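Local coordinates for protein GTP cyclohydrolase 1 type 2 homolog (Escherichia coli, Escherichia coli O157:H7, PDB 1NMO) that is a toroidal homohexamer with a dinuclear iron site in each subunit and may take part in degrading radiation-damaged nucleotides, at residues M1-L6 and E30-V35; A44-L49 and N81-L86; N108-A113 and A169-G173; C157-P162 and A203-H209. All coordinates share one frame; numbering follows the deposited sequence.

Of the four contacts, contact 3 alone is wholly buried; its centre lies about 8 Å from the chain's, and its side chains bond to ligands of the iron pair. Contacts 1 and 2, centres about 18 Å apart, belong to the five-stranded sheet and its helices, contacts 3 and 4 to the six-stranded one. Contacts 1 and 4, whose centres are about 49 Å apart on opposite sides of the chain's centre, are outlying loop contacts held by carbonyls; contact 3 mixes a carbonyl with the Asn109 amide. Contacts 1 and 3 touch no other subunit. Contacts 2 and 4 reach a second subunit through Arg82, Gln46 and Glu205; contact 4 packs Asp159 and Thr160 on a third.

Contact 1 of 4, residues M1-L6 and E30-V35; sequences MKNTEL and EGKETV
The side chain of Asn3 lies across the backbone of Glu33, its CG 3.7 Å from Glu33 CA. With chi1 at 49°, CG sits between the backbone N and the carbonyl carbon, which carries the amide over the 30-35 loop. There ND2 meets a water at 3.2 Å that also donates to Gly31 O and Glu30 OE2, while Asn92 OD1 accepts from ND2 directly. The direct bonds across the contact are between backbones: Asn3 N donates to Glu33 O at 2.6 Å, in the carbonyl plane, and Val35 N donates to Met1 O at 2.9 Å with an angle of 164° at the hydrogen. They flank a single beta bridge between Lys2 and Thr34. Lys2 and Glu33 run side by side, pointing the same way, but NZ to OE2 is 3.6 Å, a long salt bridge. On the apolar side, Leu6 CD2 meets Val35 CG1 at 3.9 Å, the two side chains crossing at about a right angle. The backbone bonds set the start of helix 3-13, where Lys2 is the N-cap, against the loop joining strands 26-29 and 37-41, while Leu6 and Val35 both pack on Tyr94 of strand 92-95.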
loop_
_atom_site.group_PDB
_atom_site.type_symbol
_atom_site.label_atom_id
_atom_site.label_comp_id
_atom_site.label_asym_id
_atom_site.label_seq_id
_atom_site.Cartn_x
_atom_site.Cartn_y
_atom_site.Cartn_z
HETATM N N MSE A 1 14.934 2.703 -49.568
HETATM C CA MSE A 1 16.131 3.600 -49.586
HETATM C C MSE A 1 17.302 2.748 -49.106
HETATM O O MSE A 1 17.103 1.810 -48.345
HETATM C CB MSE A 1 15.878 4.754 -48.612
HETATM C CG MSE A 1 16.912 5.790 -48.651
HETATM SE SE MSE A 1 16.570 7.304 -47.448
HETATM C CE MSE A 1 14.698 7.725 -47.978
ATOM N N LYS A 2 18.519 3.066 -49.536
ATOM C CA LYS A 2 19.694 2.293 -49.121
ATOM C C LYS A 2 20.177 2.692 -47.755
ATOM O O LYS A 2 20.335 3.883 -47.525
ATOM C CB LYS A 2 20.866 2.521 -50.096
ATOM C CG LYS A 2 20.638 2.022 -51.543
ATOM C CD LYS A 2 22.011 1.960 -52.300
ATOM C CE LYS A 2 21.821 1.849 -53.826
ATOM N NZ LYS A 2 21.197 0.548 -54.180
ATOM N N ASN A 3 20.521 1.734 -46.889
ATOM C CA ASN A 3 20.979 2.129 -45.579
ATOM C C ASN A 3 21.982 3.296 -45.585
ATOM O O ASN A 3 21.934 4.151 -44.711
ATOM C CB ASN A 3 21.569 0.942 -44.817
ATOM C CG ASN A 3 22.582 0.157 -45.653
ATOM O OD1 ASN A 3 22.796 0.492 -46.796
ATOM N ND2 ASN A 3 23.163 -0.891 -45.096
ATOM N N THR A 4 22.862 3.388 -46.585
ATOM C CA THR A 4 23.865 4.483 -46.552
ATOM C C THR A 4 23.304 5.842 -46.991
ATOM O O THR A 4 23.866 6.892 -46.676
ATOM C CB THR A 4 24.989 4.155 -47.441
ATOM O OG1 THR A 4 24.411 3.741 -48.689
ATOM C CG2 THR A 4 25.882 3.028 -46.836
ATOM N N GLU A 5 22.219 5.800 -47.753
ATOM C CA GLU A 5 21.532 6.979 -48.235
ATOM C C GLU A 5 20.787 7.498 -47.061
ATOM O O GLU A 5 20.854 8.652 -46.793
ATOM C CB GLU A 5 20.497 6.609 -49.295
ATOM C CG GLU A 5 20.982 6.923 -50.674
ATOM C CD GLU A 5 20.388 6.003 -51.739
ATOM O OE1 GLU A 5 19.241 5.473 -51.620
ATOM O OE2 GLU A 5 21.085 5.838 -52.740
ATOM N N LEU A 6 20.066 6.647 -46.329
ATOM C CA LEU A 6 19.356 7.165 -45.168
ATOM C C LEU A 6 20.362 7.690 -44.137
ATOM O O LEU A 6 20.059 8.605 -43.418
ATOM C CB LEU A 6 18.452 6.095 -44.566
ATOM C CG LEU A 6 17.794 6.257 -43.168
ATOM C CD1 LEU A 6 16.877 7.534 -43.169
ATOM C CD2 LEU A 6 16.976 5.011 -42.797
ATOM N N GLU A 30 25.833 -2.021 -39.234
ATOM C CA GLU A 30 25.285 -2.260 -40.559
ATOM C C GLU A 30 24.445 -3.529 -40.640
ATOM O O GLU A 30 24.779 -4.539 -40.032
ATOM C CB GLU A 30 26.424 -2.387 -41.544
ATOM C CG GLU A 30 26.059 -2.202 -42.938
ATOM C CD GLU A 30 27.205 -2.599 -43.846
ATOM O OE1 GLU A 30 28.385 -2.636 -43.353
ATOM O OE2 GLU A 30 26.922 -2.872 -45.047
ATOM N N GLY A 31 23.373 -3.448 -41.448
ATOM C CA GLY A 31 22.458 -4.557 -41.702
ATOM C C GLY A 31 22.064 -4.623 -43.191
ATOM O O GLY A 31 22.908 -4.321 -44.058
ATOM N N LYS A 32 20.827 -5.076 -43.504
ATOM C CA LYS A 32 20.381 -5.223 -44.901
ATOM C C LYS A 32 20.455 -3.880 -45.606
ATOM O O LYS A 32 20.130 -2.816 -45.058
ATOM C CB LYS A 32 18.969 -5.772 -44.979
ATOM C CG LYS A 32 18.063 -4.926 -44.192
ATOM C CD LYS A 32 16.580 -5.287 -44.298
ATOM C CE LYS A 32 16.273 -6.751 -44.033
ATOM N NZ LYS A 32 15.074 -6.791 -43.124
ATOM N N GLU A 33 20.894 -3.918 -46.854
ATOM C CA GLU A 33 21.075 -2.658 -47.587
ATOM C C GLU A 33 19.770 -1.864 -47.795
ATOM O O GLU A 33 19.741 -0.641 -47.659
ATOM C CB GLU A 33 21.765 -2.954 -48.937
ATOM C CG GLU A 33 21.642 -1.834 -49.921
ATOM C CD GLU A 33 22.612 -2.014 -51.038
ATOM O OE1 GLU A 33 23.848 -1.870 -50.747
ATOM O OE2 GLU A 33 22.161 -2.314 -52.177
ATOM N N THR A 34 18.703 -2.566 -48.110
ATOM C CA THR A 34 17.419 -1.929 -48.357
ATOM C C THR A 34 16.587 -1.720 -47.103
ATOM O O THR A 34 16.098 -2.703 -46.502
ATOM C CB THR A 34 16.637 -2.802 -49.375
ATOM O OG1 THR A 34 17.508 -3.026 -50.502
ATOM C CG2 THR A 34 15.365 -2.111 -49.854
ATOM N N VAL A 35 16.409 -0.466 -46.722
ATOM C CA VAL A 35 15.619 -0.119 -45.527
ATOM C C VAL A 35 14.271 0.518 -45.870
ATOM O O VAL A 35 14.218 1.551 -46.553
ATOM C CB VAL A 35 16.382 0.892 -44.636
ATOM C CG1 VAL A 35 15.393 1.489 -43.620
ATOM C CG2 VAL A 35 17.558 0.204 -43.892
HETATM O O HOH W 1 24.466 -3.591 -46.195
#

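Contact 2 of 4, residues A44-L49 and N81-L86; sequences ASQALL and NRLKTL
Gln46 reaches across to Thr85 in the plane of its amide: NE2 donates to OG1 at 3.0 Å, and OG1 lies only 7° out of that plane. The chain gets there by a bend at chi2 (68°), after CG has left anti to the backbone N. NE2 has a second acceptor, Asp50 OD1, which helps fix the amide's rotation. Thr85 OG1 donates in turn to Asn81 O at 2.8 Å, so the hydroxyl accepts from one helix and donates within its own. Thr85 N reaches the same carbonyl from the opposite face of its plane. The other end of the Gln46 amide, OE1, rests 3.3 Å from Asn81 CB; the two amide planes are turned 72° apart. Arg82, extended from CG to NE, runs alongside the start of helix 46-54 and presents one face of its guanidinium to Ala44 O, with NH2 3.4 Å from Ser45 CA. Its charge is paired with Glu205 of the second subunit, which also accepts from Gln46 N. Leu49 crosses Leu86 at about a right angle, CD1 to CD2 3.9 Å, and Leu49 CD2 lies 3.6 Å from Arg82 O. Ser45 caps helix 46-54 by accepting from Leu48 N. This is helix-to-helix packing beside the mixed five-stranded sheet of an alpha/beta fold, where Leu48 touches strand 59-62 and Leu86 strand 92-95, with a subunit interface at the N-terminus of helix 46-54.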
loop_
_atom_site.group_PDB
_atom_site.type_symbol
_atom_site.label_atom_id
_atom_site.label_comp_id
_atom_site.label_asym_id
_atom_site.label_seq_id
_atom_site.Cartn_x
_atom_site.Cartn_y
_atom_site.Cartn_z
ATOM N N ALA A 44 18.802 2.248 -27.696
ATOM C CA ALA A 44 18.800 0.922 -28.314
ATOM C C ALA A 44 18.914 -0.215 -27.272
ATOM O O ALA A 44 19.846 -0.998 -27.311
ATOM C CB ALA A 44 19.971 0.829 -29.356
ATOM N N SER A 45 17.961 -0.278 -26.348
ATOM C CA SER A 45 17.920 -1.287 -25.328
ATOM C C SER A 45 17.447 -2.601 -25.919
ATOM O O SER A 45 16.897 -2.639 -27.001
ATOM C CB SER A 45 16.903 -0.873 -24.252
ATOM O OG SER A 45 15.626 -0.725 -24.938
ATOM N N GLN A 46 17.643 -3.698 -25.186
ATOM C CA GLN A 46 17.172 -4.980 -25.691
ATOM C C GLN A 46 15.677 -4.874 -25.940
ATOM O O GLN A 46 15.163 -5.458 -26.884
ATOM C CB GLN A 46 17.343 -6.038 -24.622
ATOM C CG GLN A 46 17.051 -7.463 -25.166
ATOM C CD GLN A 46 18.120 -7.830 -26.145
ATOM O OE1 GLN A 46 19.321 -7.689 -25.807
ATOM N NE2 GLN A 46 17.742 -8.277 -27.356
ATOM N N ALA A 47 14.950 -4.144 -25.083
ATOM C CA ALA A 47 13.499 -4.052 -25.231
ATOM C C ALA A 47 13.058 -3.430 -26.542
ATOM O O ALA A 47 12.091 -3.880 -27.113
ATOM C CB ALA A 47 12.881 -3.300 -24.020
ATOM N N LEU A 48 13.759 -2.435 -27.051
ATOM C CA LEU A 48 13.411 -1.778 -28.351
ATOM C C LEU A 48 13.758 -2.720 -29.440
ATOM O O LEU A 48 13.063 -2.889 -30.460
ATOM C CB LEU A 48 14.283 -0.554 -28.632
ATOM C CG LEU A 48 13.811 0.815 -29.053
ATOM C CD1 LEU A 48 14.748 1.489 -30.090
ATOM C CD2 LEU A 48 12.395 0.727 -29.480
ATOM N N LEU A 49 14.910 -3.323 -29.281
ATOM C CA LEU A 49 15.388 -4.272 -30.311
ATOM C C LEU A 49 14.432 -5.450 -30.437
ATOM O O LEU A 49 14.194 -5.990 -31.510
ATOM C CB LEU A 49 16.745 -4.712 -29.855
ATOM C CG LEU A 49 17.983 -4.144 -30.527
ATOM C CD1 LEU A 49 17.837 -2.807 -31.075
ATOM C CD2 LEU A 49 19.114 -4.307 -29.603
ATOM N N ASN A 81 24.009 -9.670 -26.496
ATOM C CA ASN A 81 22.568 -9.938 -26.737
ATOM C C ASN A 81 22.016 -8.948 -27.737
ATOM O O ASN A 81 21.310 -9.322 -28.667
ATOM C CB ASN A 81 21.776 -9.821 -25.458
ATOM C CG ASN A 81 22.173 -10.895 -24.421
ATOM O OD1 ASN A 81 22.568 -12.017 -24.779
ATOM N ND2 ASN A 81 22.038 -10.558 -23.134
ATOM N N ARG A 82 22.408 -7.689 -27.559
ATOM C CA ARG A 82 21.936 -6.635 -28.397
ATOM C C ARG A 82 22.460 -6.727 -29.814
ATOM O O ARG A 82 21.736 -6.486 -30.784
ATOM C CB ARG A 82 22.361 -5.340 -27.776
ATOM C CG ARG A 82 21.680 -5.011 -26.567
ATOM C CD ARG A 82 22.453 -3.832 -25.860
ATOM N NE ARG A 82 21.568 -3.421 -24.755
ATOM C CZ ARG A 82 21.525 -2.222 -24.228
ATOM N NH1 ARG A 82 22.336 -1.281 -24.668
ATOM N NH2 ARG A 82 20.604 -1.960 -23.300
ATOM N N LEU A 83 23.756 -7.039 -29.935
ATOM C CA LEU A 83 24.388 -7.118 -31.224
ATOM C C LEU A 83 23.994 -8.433 -31.924
ATOM O O LEU A 83 23.966 -8.493 -33.184
ATOM C CB LEU A 83 25.923 -7.008 -31.060
ATOM C CG LEU A 83 26.410 -5.657 -30.597
ATOM C CD1 LEU A 83 27.872 -5.653 -30.307
ATOM C CD2 LEU A 83 26.043 -4.675 -31.665
ATOM N N LYS A 84 23.701 -9.490 -31.160
ATOM C CA LYS A 84 23.301 -10.715 -31.822
ATOM C C LYS A 84 21.945 -10.385 -32.364
ATOM O O LYS A 84 21.623 -10.707 -33.504
ATOM C CB LYS A 84 23.074 -11.875 -30.861
ATOM C CG LYS A 84 22.660 -13.191 -31.607
ATOM C CD LYS A 84 22.417 -14.376 -30.645
ATOM C CE LYS A 84 21.927 -15.621 -31.393
ATOM N NZ LYS A 84 21.539 -16.761 -30.416
ATOM N N THR A 85 21.112 -9.746 -31.560
ATOM C CA THR A 85 19.775 -9.494 -32.061
ATOM C C THR A 85 19.793 -8.656 -33.371
ATOM O O THR A 85 19.045 -8.919 -34.320
ATOM C CB THR A 85 18.970 -8.766 -31.023
ATOM O OG1 THR A 85 18.830 -9.584 -29.848
ATOM C CG2 THR A 85 17.595 -8.497 -31.599
ATOM N N LEU A 86 20.630 -7.638 -33.432
ATOM C CA LEU A 86 20.714 -6.796 -34.630
ATOM C C LEU A 86 21.387 -7.566 -35.761
ATOM O O LEU A 86 20.872 -7.647 -36.909
ATOM C CB LEU A 86 21.596 -5.530 -34.335
ATOM C CG LEU A 86 21.034 -4.434 -33.404
ATOM C CD1 LEU A 86 22.104 -3.530 -32.817
ATOM C CD2 LEU A 86 20.025 -3.640 -34.182
#

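Contact 3 of 4, residues N108-A113 and A169-G173; sequences NNAQLA and AWCTG
Two hydrogen bonds to Asn109 tie helix 108-116 to strand 165-170 and the loop that follows it, a helix-on-sheet contact beside the dinuclear iron site. Thr172 N donates to Asn109 OD1 at 3.2 Å, in the carbonyl plane. Trp170 NE1 donates to the backbone Asn109 O at 2.9 Å, but from above the carbonyl plane, 38° out of it. Ala113 N, the helical donor, reaches this oxygen from the opposite face, so one carbonyl serves both the helix and the indole. The Asn109 amide stands nearly perpendicular to the indole, their planes 86° apart. A water donates to Thr172 OG1 and, weakly, to Asn109 OD1. Metal ligands are close by: Thr172 OG1 bonds to Glu219, the carboxylate shared by both iron ions, and Asn108 ND2 to Asp101, which makes both residues second-shell partners. Farther out the contact turns apolar. Leu112 slides past Trp170 in the opposite direction, its CD1 4.2 Å from CD1 of the ring, and past Thr172 likewise. Trp170 CG occupies the position between N and carbonyl carbon (chi1 62°), sending the indole toward the helix, where Ala113 CB meets CZ2 at 3.6 Å.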
loop_
_atom_site.group_PDB
_atom_site.type_symbol
_atom_site.label_atom_id
_atom_site.label_comp_id
_atom_site.label_asym_id
_atom_site.label_seq_id
_atom_site.Cartn_x
_atom_site.Cartn_y
_atom_site.Cartn_z
ATOM N N ASN A 108 16.167 17.703 -29.216
ATOM C CA ASN A 108 15.532 17.442 -27.933
ATOM C C ASN A 108 15.314 18.802 -27.270
ATOM O O ASN A 108 14.283 19.045 -26.713
ATOM C CB ASN A 108 16.401 16.591 -26.988
ATOM C CG ASN A 108 16.581 15.116 -27.445
ATOM O OD1 ASN A 108 15.624 14.421 -27.877
ATOM N ND2 ASN A 108 17.825 14.615 -27.293
ATOM N N ASN A 109 16.320 19.653 -27.297
ATOM C CA ASN A 109 16.212 20.978 -26.703
ATOM C C ASN A 109 15.037 21.817 -27.263
ATOM O O ASN A 109 14.241 22.396 -26.475
ATOM C CB ASN A 109 17.539 21.746 -26.899
ATOM C CG ASN A 109 18.562 21.394 -25.830
ATOM O OD1 ASN A 109 18.167 20.916 -24.760
ATOM N ND2 ASN A 109 19.902 21.650 -26.091
ATOM N N ALA A 110 14.864 21.860 -28.586
ATOM C CA ALA A 110 13.818 22.723 -29.124
ATOM C C ALA A 110 12.432 22.210 -28.930
ATOM O O ALA A 110 11.516 23.021 -28.799
ATOM C CB ALA A 110 14.056 22.999 -30.602
ATOM N N GLN A 111 12.270 20.871 -28.898
ATOM C CA GLN A 111 10.973 20.226 -28.725
ATOM C C GLN A 111 10.523 20.330 -27.288
ATOM O O GLN A 111 9.309 20.494 -26.970
ATOM C CB GLN A 111 11.038 18.767 -29.123
ATOM C CG GLN A 111 11.527 18.605 -30.501
ATOM C CD GLN A 111 10.414 18.822 -31.501
ATOM O OE1 GLN A 111 9.270 18.509 -31.206
ATOM N NE2 GLN A 111 10.755 19.287 -32.713
ATOM N N LEU A 112 11.478 20.269 -26.388
ATOM C CA LEU A 112 11.063 20.447 -25.017
ATOM C C LEU A 112 10.559 21.909 -24.995
ATOM O O LEU A 112 9.488 22.194 -24.479
ATOM C CB LEU A 112 12.252 20.281 -24.069
ATOM C CG LEU A 112 12.084 19.682 -22.664
ATOM C CD1 LEU A 112 12.839 20.534 -21.725
ATOM C CD2 LEU A 112 10.725 19.497 -22.264
ATOM N N ALA A 113 11.324 22.876 -25.508
ATOM C CA ALA A 113 10.780 24.257 -25.466
ATOM C C ALA A 113 9.340 24.315 -25.948
ATOM O O ALA A 113 8.450 24.937 -25.306
ATOM C CB ALA A 113 11.609 25.165 -26.316
ATOM N N ALA A 169 16.364 28.420 -18.685
ATOM C CA ALA A 169 17.360 27.914 -19.652
ATOM C C ALA A 169 17.225 26.399 -19.428
ATOM O O ALA A 169 16.648 25.987 -18.422
ATOM C CB ALA A 169 18.782 28.425 -19.384
ATOM N N TRP A 170 17.739 25.551 -20.307
ATOM C CA TRP A 170 17.507 24.154 -20.084
ATOM C C TRP A 170 18.468 23.363 -20.891
ATOM O O TRP A 170 19.090 23.923 -21.799
ATOM C CB TRP A 170 16.088 23.826 -20.524
ATOM C CG TRP A 170 15.782 24.046 -21.998
ATOM C CD1 TRP A 170 15.857 23.135 -23.001
ATOM C CD2 TRP A 170 15.384 25.292 -22.624
ATOM N NE1 TRP A 170 15.538 23.722 -24.216
ATOM C CE2 TRP A 170 15.241 25.039 -24.014
ATOM C CE3 TRP A 170 15.137 26.604 -22.136
ATOM C CZ2 TRP A 170 14.851 26.040 -24.926
ATOM C CZ3 TRP A 170 14.752 27.623 -23.046
ATOM C CH2 TRP A 170 14.616 27.328 -24.413
ATOM N N CYS A 171 18.612 22.081 -20.571
ATOM C CA CYS A 171 19.450 21.187 -21.383
ATOM C C CYS A 171 18.788 19.854 -21.131
ATOM O O CYS A 171 18.697 19.499 -19.989
ATOM C CB CYS A 171 20.920 21.118 -20.912
ATOM S SG CYS A 171 21.886 19.976 -21.994
ATOM N N THR A 172 18.303 19.130 -22.144
ATOM C CA THR A 172 17.678 17.870 -21.847
ATOM C C THR A 172 18.732 16.761 -21.398
ATOM O O THR A 172 19.918 16.880 -21.622
ATOM C CB THR A 172 16.942 17.302 -23.075
ATOM O OG1 THR A 172 17.940 16.945 -24.047
ATOM C CG2 THR A 172 15.857 18.284 -23.635
ATOM N N GLY A 173 18.289 15.705 -20.719
ATOM C CA GLY A 173 19.229 14.656 -20.377
ATOM C C GLY A 173 20.065 14.907 -19.171
ATOM O O GLY A 173 19.572 15.441 -18.169
HETATM O O HOH W 2 20.571 18.599 -24.575
#

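Contact 4 of 4, residues C157-P162 and A203-H209; sequences CGDTGP and AREQGLH
His209 and Thr160 each place a side-chain donor on a backbone carbonyl of the opposite segment. NE2 of His209 donates to Pro162 O at 2.7 Å, with an angle of 156° at the hydrogen and the oxygen 15° out of the ring plane. The second ring nitrogen, ND1, is engaged by Trp156 NE1, so both are satisfied and the rotation of the imidazole is fixed. Gly161 CA lies over one ring face, 4.0 Å from the centroid and 19° off the normal, a CH-pi contact, and Gly158 CA approaches His209 ND1 obliquely at 3.4 Å. Thr160 OG1 donates to Arg204 O at 2.7 Å near the end of helix 197-205. A water accepts from Thr160 N at 2.9 Å and donates to Leu208 O, adding a water-mediated link. Gly161 N closes the type I turn by donating to Gly158 O, and Gly161 CA makes a C-H...O contact with Gly207 O at 3.4 Å. Arg204 runs beside Asp159 without a salt bridge, NE to OD2 being 4.1 Å; Arg204 NH1 donates to Pro244 O of the second subunit, and Asp159 has a weak, long ion pair with Arg54 of a third. Cys157 SG packs on Ala203 CB. The chemistry implies a junction held chiefly by backbone acceptors, with Gly158 and Gly161 admitting the close approach to the imidazole, and Arg204 and Glu205 bonded across a subunit interface.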
loop_
_atom_site.group_PDB
_atom_site.type_symbol
_atom_site.label_atom_id
_atom_site.label_comp_id
_atom_site.label_asym_id
_atom_site.label_seq_id
_atom_site.Cartn_x
_atom_site.Cartn_y
_atom_site.Cartn_z
ATOM N N CYS A 157 13.377 22.105 -6.940
ATOM C CA CYS A 157 13.995 22.715 -5.812
ATOM C C CYS A 157 13.907 24.206 -6.067
ATOM O O CYS A 157 14.660 24.745 -6.884
ATOM C CB CYS A 157 15.446 22.245 -5.684
ATOM S SG CYS A 157 16.374 23.113 -4.372
ATOM N N GLY A 158 12.997 24.882 -5.366
ATOM C CA GLY A 158 12.855 26.327 -5.614
ATOM C C GLY A 158 12.738 27.256 -4.416
ATOM O O GLY A 158 12.334 28.423 -4.529
ATOM N N ASP A 159 13.121 26.732 -3.265
ATOM C CA ASP A 159 13.127 27.465 -1.996
ATOM C C ASP A 159 13.708 28.889 -2.145
ATOM O O ASP A 159 13.208 29.815 -1.528
ATOM C CB ASP A 159 13.966 26.702 -0.963
ATOM C CG ASP A 159 13.619 25.193 -0.870
ATOM O OD1 ASP A 159 12.436 24.912 -0.405
ATOM O OD2 ASP A 159 14.549 24.355 -1.246
ATOM N N THR A 160 14.743 29.094 -2.964
ATOM C CA THR A 160 15.262 30.471 -3.088
ATOM C C THR A 160 15.100 31.090 -4.460
ATOM O O THR A 160 15.831 32.045 -4.831
ATOM C CB THR A 160 16.744 30.542 -2.680
ATOM O OG1 THR A 160 17.546 29.866 -3.664
ATOM C CG2 THR A 160 16.963 29.808 -1.287
ATOM N N GLY A 161 14.149 30.563 -5.228
ATOM C CA GLY A 161 13.959 31.097 -6.575
ATOM C C GLY A 161 12.951 32.235 -6.594
ATOM O O GLY A 161 12.170 32.345 -5.639
ATOM N N PRO A 162 12.907 33.063 -7.670
ATOM C CA PRO A 162 11.987 34.206 -7.812
ATOM C C PRO A 162 10.554 33.753 -7.469
ATOM O O PRO A 162 10.329 32.544 -7.358
ATOM C CB PRO A 162 12.155 34.608 -9.306
ATOM C CG PRO A 162 13.508 34.076 -9.693
ATOM C CD PRO A 162 13.670 32.809 -8.916
ATOM N N ALA A 203 21.291 25.476 -7.063
ATOM C CA ALA A 203 19.938 26.020 -7.161
ATOM C C ALA A 203 19.688 26.952 -6.021
ATOM O O ALA A 203 19.231 28.122 -6.211
ATOM C CB ALA A 203 18.920 24.901 -7.105
ATOM N N ARG A 204 20.011 26.438 -4.827
ATOM C CA ARG A 204 19.824 27.180 -3.600
ATOM C C ARG A 204 20.682 28.462 -3.463
ATOM O O ARG A 204 20.154 29.522 -3.154
ATOM C CB ARG A 204 20.111 26.268 -2.380
ATOM C CG ARG A 204 19.013 25.262 -2.057
ATOM C CD ARG A 204 19.510 24.232 -0.944
ATOM N NE ARG A 204 18.484 23.199 -0.661
ATOM C CZ ARG A 204 18.717 22.149 0.140
ATOM N NH1 ARG A 204 19.926 22.014 0.710
ATOM N NH2 ARG A 204 17.749 21.242 0.420
ATOM N N GLU A 205 21.990 28.335 -3.681
ATOM C CA GLU A 205 22.919 29.436 -3.490
ATOM C C GLU A 205 22.917 30.531 -4.532
ATOM O O GLU A 205 23.427 31.639 -4.296
ATOM C CB GLU A 205 24.316 28.863 -3.280
ATOM C CG GLU A 205 24.438 28.248 -1.844
ATOM C CD GLU A 205 25.798 27.512 -1.626
ATOM O OE1 GLU A 205 26.879 28.022 -2.020
ATOM O OE2 GLU A 205 25.808 26.389 -1.075
ATOM N N GLN A 206 22.320 30.240 -5.681
ATOM C CA GLN A 206 22.227 31.241 -6.739
ATOM C C GLN A 206 20.781 31.681 -6.954
ATOM O O GLN A 206 20.513 32.438 -7.877
ATOM C CB GLN A 206 22.902 30.747 -8.043
ATOM C CG GLN A 206 24.459 30.685 -7.911
ATOM C CD GLN A 206 25.185 29.806 -9.005
ATOM O OE1 GLN A 206 24.627 28.809 -9.520
ATOM N NE2 GLN A 206 26.449 30.141 -9.305
ATOM N N GLY A 207 19.848 31.237 -6.101
ATOM C CA GLY A 207 18.462 31.697 -6.244
ATOM C C GLY A 207 17.619 31.369 -7.495
ATOM O O GLY A 207 16.830 32.187 -7.992
ATOM N N LEU A 208 17.748 30.164 -8.054
ATOM C CA LEU A 208 16.887 29.860 -9.183
ATOM C C LEU A 208 16.131 28.554 -8.905
ATOM O O LEU A 208 16.514 27.768 -8.044
ATOM C CB LEU A 208 17.659 29.776 -10.486
ATOM C CG LEU A 208 18.723 28.701 -10.549
ATOM C CD1 LEU A 208 19.261 28.532 -11.985
ATOM C CD2 LEU A 208 19.828 29.126 -9.684
ATOM N N HIS A 209 15.001 28.405 -9.589
ATOM C CA HIS A 209 14.174 27.247 -9.495
ATOM C C HIS A 209 14.879 26.192 -10.317
ATOM O O HIS A 209 15.256 26.479 -11.463
ATOM C CB HIS A 209 12.805 27.521 -10.138
ATOM C CG HIS A 209 11.911 28.386 -9.310
ATOM N ND1 HIS A 209 11.277 27.923 -8.174
ATOM C CD2 HIS A 209 11.596 29.707 -9.416
ATOM C CE1 HIS A 209 10.615 28.924 -7.598
ATOM N NE2 HIS A 209 10.793 30.015 -8.333
HETATM O O HOH W 3 16.095 27.537 -4.991
#